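Local coordinates for Emp46p (Saccharomyces cerevisiae, PDB 2A6V), which acts as a calcium-independent cargo receptor in the secretion of glycoproteins, its lectin domain of the legume-like family recognising carbohydrate, at the potassium ion site. Coordinates in Å, arbitrary orientation; residue numbers count along the deposited sequence, not the author numbering.

The potassium ion site. Residues 116, 118-119, 128, 137-143. With K (potassium ion), chain B.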
ATOM      1  N   ARG A 116      -1.320  -6.825  -8.544  1.00 11.96           N
ATOM      2  CA  ARG A 116      -1.126  -6.676  -9.982  1.00 11.90           C
ATOM      3  C   ARG A 116      -1.416  -8.000 -10.657  1.00 12.37           C
ATOM      4  O   ARG A 116      -1.771  -8.976  -9.992  1.00 12.22           O
ATOM      5  CB  ARG A 116       0.293  -6.202 -10.306  1.00 12.37           C
ATOM      6  CG  ARG A 116       1.396  -7.242 -10.239  1.00 12.66           C
ATOM      7  CD  ARG A 116       2.579  -6.935 -11.166  1.00 13.80           C
ATOM      8  NE  ARG A 116       3.592  -7.983 -11.113  1.00 12.59           N
ATOM      9  CZ  ARG A 116       4.388  -8.307 -12.120  1.00 15.35           C
ATOM     10  NH1 ARG A 116       4.318  -7.648 -13.279  1.00 16.48           N
ATOM     11  NH2 ARG A 116       5.258  -9.306 -11.978  1.00 16.49           N
ATOM     12  N   ASP A 118       0.517 -10.575 -11.882  1.00 14.51           N
ATOM     13  CA  ASP A 118       1.855 -11.107 -11.869  1.00 15.09           C
ATOM     14  C   ASP A 118       2.062 -11.926 -13.138  1.00 15.35           C
ATOM     15  O   ASP A 118       1.130 -12.508 -13.668  1.00 15.67           O
ATOM     16  CB  ASP A 118       2.054 -11.950 -10.624  1.00 14.21           C
ATOM     17  CG  ASP A 118       3.402 -12.593 -10.588  1.00 15.46           C
ATOM     18  OD1 ASP A 118       4.359 -11.979 -10.112  1.00 13.92           O
ATOM     19  OD2 ASP A 118       3.581 -13.735 -11.038  1.00 15.20           O
ATOM     20  N   ASP A 119       3.277 -11.922 -13.666  1.00 16.32           N
ATOM     21  CA  ASP A 119       3.448 -12.500 -15.007  1.00 17.34           C
ATOM     22  C   ASP A 119       3.251 -13.994 -15.015  1.00 16.66           C
ATOM     23  O   ASP A 119       2.979 -14.556 -16.060  1.00 17.72           O
ATOM     24  CB  ASP A 119       4.765 -12.117 -15.657  1.00 18.62           C
ATOM     25  CG  ASP A 119       5.935 -12.328 -14.776  1.00 21.32           C
ATOM     26  OD1 ASP A 119       6.140 -11.518 -13.822  1.00 23.91           O
ATOM     27  OD2 ASP A 119       6.769 -13.220 -15.028  1.00 25.32           O
ATOM     28  N   TYR A 128       7.329  -8.156  -1.649  1.00 12.97           N
ATOM     29  CA  TYR A 128       8.734  -8.054  -1.994  1.00 13.22           C
ATOM     30  C   TYR A 128       9.462  -7.295  -0.900  1.00 14.82           C
ATOM     31  O   TYR A 128       8.970  -6.296  -0.371  1.00 15.01           O
ATOM     32  CB  TYR A 128       8.888  -7.265  -3.290  1.00 13.17           C
ATOM     33  CG  TYR A 128       8.410  -7.948  -4.533  1.00 12.78           C
ATOM     34  CD1 TYR A 128       9.310  -8.595  -5.371  1.00 13.42           C
ATOM     35  CD2 TYR A 128       7.076  -7.909  -4.916  1.00 12.76           C
ATOM     36  CE1 TYR A 128       8.892  -9.205  -6.529  1.00 12.41           C
ATOM     37  CE2 TYR A 128       6.646  -8.530  -6.114  1.00 12.67           C
ATOM     38  CZ  TYR A 128       7.583  -9.195  -6.902  1.00 11.58           C
ATOM     39  OH  TYR A 128       7.189  -9.818  -8.075  1.00 14.30           O
ATOM     40  N   ASP A 137      13.603  -5.642 -10.210  1.00 21.03           N
ATOM     41  CA  ASP A 137      12.989  -5.842 -11.520  1.00 21.49           C
ATOM     42  C   ASP A 137      11.755  -6.687 -11.282  1.00 20.35           C
ATOM     43  O   ASP A 137      11.864  -7.830 -10.861  1.00 20.46           O
ATOM     44  CB  ASP A 137      13.941  -6.552 -12.501  1.00 22.41           C
ATOM     45  CG  ASP A 137      13.199  -7.194 -13.665  1.00 25.30           C
ATOM     46  OD1 ASP A 137      12.270  -6.574 -14.235  1.00 29.85           O
ATOM     47  OD2 ASP A 137      13.463  -8.335 -14.077  1.00 28.96           O
ATOM     48  N   ILE A 138      10.580  -6.137 -11.549  1.00 19.70           N
ATOM     49  CA  ILE A 138       9.348  -6.784 -11.119  1.00 18.97           C
ATOM     50  C   ILE A 138       9.205  -8.162 -11.745  1.00 19.08           C
ATOM     51  O   ILE A 138       8.618  -9.047 -11.142  1.00 18.02           O
ATOM     52  CB  ILE A 138       8.112  -5.879 -11.404  1.00 18.93           C
ATOM     53  CG1 ILE A 138       6.887  -6.367 -10.637  1.00 18.83           C
ATOM     54  CG2 ILE A 138       7.832  -5.805 -12.885  1.00 19.27           C
ATOM     55  CD1 ILE A 138       7.065  -6.342  -9.156  1.00 17.05           C
ATOM     56  N   GLU A 139       9.766  -8.368 -12.934  1.00 19.33           N
ATOM     57  CA  GLU A 139       9.672  -9.679 -13.577  1.00 20.72           C
ATOM     58  C   GLU A 139      10.592 -10.710 -12.905  1.00 20.39           C
ATOM     59  O   GLU A 139      10.131 -11.749 -12.441  1.00 20.65           O
ATOM     60  CB  GLU A 139       9.992  -9.530 -15.067  1.00 21.21           C
ATOM     61  CG  GLU A 139       9.992 -10.809 -15.876  1.00 25.33           C
ATOM     62  CD  GLU A 139      10.351 -10.577 -17.332  1.00 29.39           C
ATOM     63  OE1 GLU A 139      10.989  -9.542 -17.641  1.00 32.10           O
ATOM     64  OE2 GLU A 139      10.003 -11.439 -18.166  1.00 34.37           O
ATOM     65  N   SER A 140      11.883 -10.412 -12.822  1.00 20.45           N
ATOM     66  CA  SER A 140      12.880 -11.398 -12.377  1.00 20.91           C
ATOM     67  C   SER A 140      13.214 -11.413 -10.875  1.00 19.76           C
ATOM     68  O   SER A 140      13.666 -12.440 -10.357  1.00 20.21           O
ATOM     69  CB  SER A 140      14.185 -11.225 -13.178  1.00 21.44           C
ATOM     70  OG  SER A 140      14.793  -9.983 -12.906  1.00 24.50           O
ATOM     71  N   SER A 141      13.028 -10.304 -10.168  1.00 18.80           N
ATOM     72  CA  SER A 141      13.293 -10.279  -8.733  1.00 17.76           C
ATOM     73  C   SER A 141      12.251 -11.093  -7.996  1.00 17.39           C
ATOM     74  O   SER A 141      11.077 -11.048  -8.342  1.00 17.05           O
ATOM     75  CB  SER A 141      13.279  -8.866  -8.165  1.00 18.02           C
ATOM     76  OG  SER A 141      14.272  -8.101  -8.789  1.00 19.51           O
ATOM     77  N   PRO A 142      12.673 -11.893  -7.028  1.00 16.66           N
ATOM     78  CA  PRO A 142      11.725 -12.741  -6.302  1.00 16.17           C
ATOM     79  C   PRO A 142      10.897 -12.018  -5.255  1.00 15.02           C
ATOM     80  O   PRO A 142      11.411 -11.115  -4.594  1.00 15.66           O
ATOM     81  CB  PRO A 142      12.624 -13.769  -5.613  1.00 17.32           C
ATOM     82  CG  PRO A 142      13.937 -13.103  -5.470  1.00 17.88           C
ATOM     83  CD  PRO A 142      14.067 -12.147  -6.608  1.00 17.60           C
ATOM     84  N   TYR A 143       9.643 -12.428  -5.123  1.00 14.23           N
ATOM     85  CA  TYR A 143       8.815 -12.090  -3.960  1.00 13.18           C
ATOM     86  C   TYR A 143       9.004 -13.177  -2.910  1.00 13.67           C
ATOM     87  O   TYR A 143       9.363 -14.324  -3.243  1.00 15.38           O
ATOM     88  CB  TYR A 143       7.327 -11.942  -4.347  1.00 12.71           C
ATOM     89  CG  TYR A 143       6.769 -13.064  -5.194  1.00 12.76           C
ATOM     90  CD1 TYR A 143       6.372 -14.259  -4.616  1.00 11.72           C
ATOM     91  CD2 TYR A 143       6.617 -12.918  -6.566  1.00 13.33           C
ATOM     92  CE1 TYR A 143       5.862 -15.271  -5.391  1.00 12.59           C
ATOM     93  CE2 TYR A 143       6.105 -13.937  -7.354  1.00 12.32           C
ATOM     94  CZ  TYR A 143       5.752 -15.129  -6.742  1.00 11.29           C
ATOM     95  OH  TYR A 143       5.228 -16.185  -7.487  1.00 14.10           O
TER
HETATM   96  K     K B   1       8.914 -11.298  -9.812  1.00 15.90           K
HETATM   97  O   HOH W   1       6.749 -12.385 -11.256  1.00 16.75           O
HETATM   98  O   HOH W   2       9.406 -14.006  -9.071  1.00 16.26           O
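Six oxygens, at the least, grip the potassium ion in a distorted six-coordinate shell. Three are backbone carbonyls of one tight turn: Ile138 O and Ser141 O each lie 2.6 Å from K, and Glu139 O 2.9 Å. Tyr128 adds its phenol oxygen, OH to K 2.9 Å, and two waters are also bound. The tyrosine reaches the ion tip first, with K in the plane of the ring at its edge. Its CG stands anti to the carbonyl carbon (chi1 -70°), and Tyr143 CB covers one ring face 3.7 Å above its centre, which should steady the ring's rotation.

The carboxylates of Asp118 and Asp119 stay in the second shell, acting through water 1, which lies 2.7 Å from Asp118 OD1 and also contacts Asp119 OD1. Arg116 NH2 forms salt bridges with both OD1 atoms, the shorter 3.0 Å to Asp119 OD1, though as hydrogen bonds both are weak, and probably offsets some of their charge; Ile138 CG1 packs over one guanidinium face.

Behind the carbonyls, Asp137 shapes the turn. Its OD2 accepts from Ser140 OG on the anti lone pair and from Ser140 N, 2.9 Å away, above the carboxylate plane, while Asp137 N bonds to Ser141 OG. The ion thus ties the 137-143 loop to strand 124-131 and, through water 1, to the end of strand 117-118, at one edge of the legume-like lectin beta sandwich.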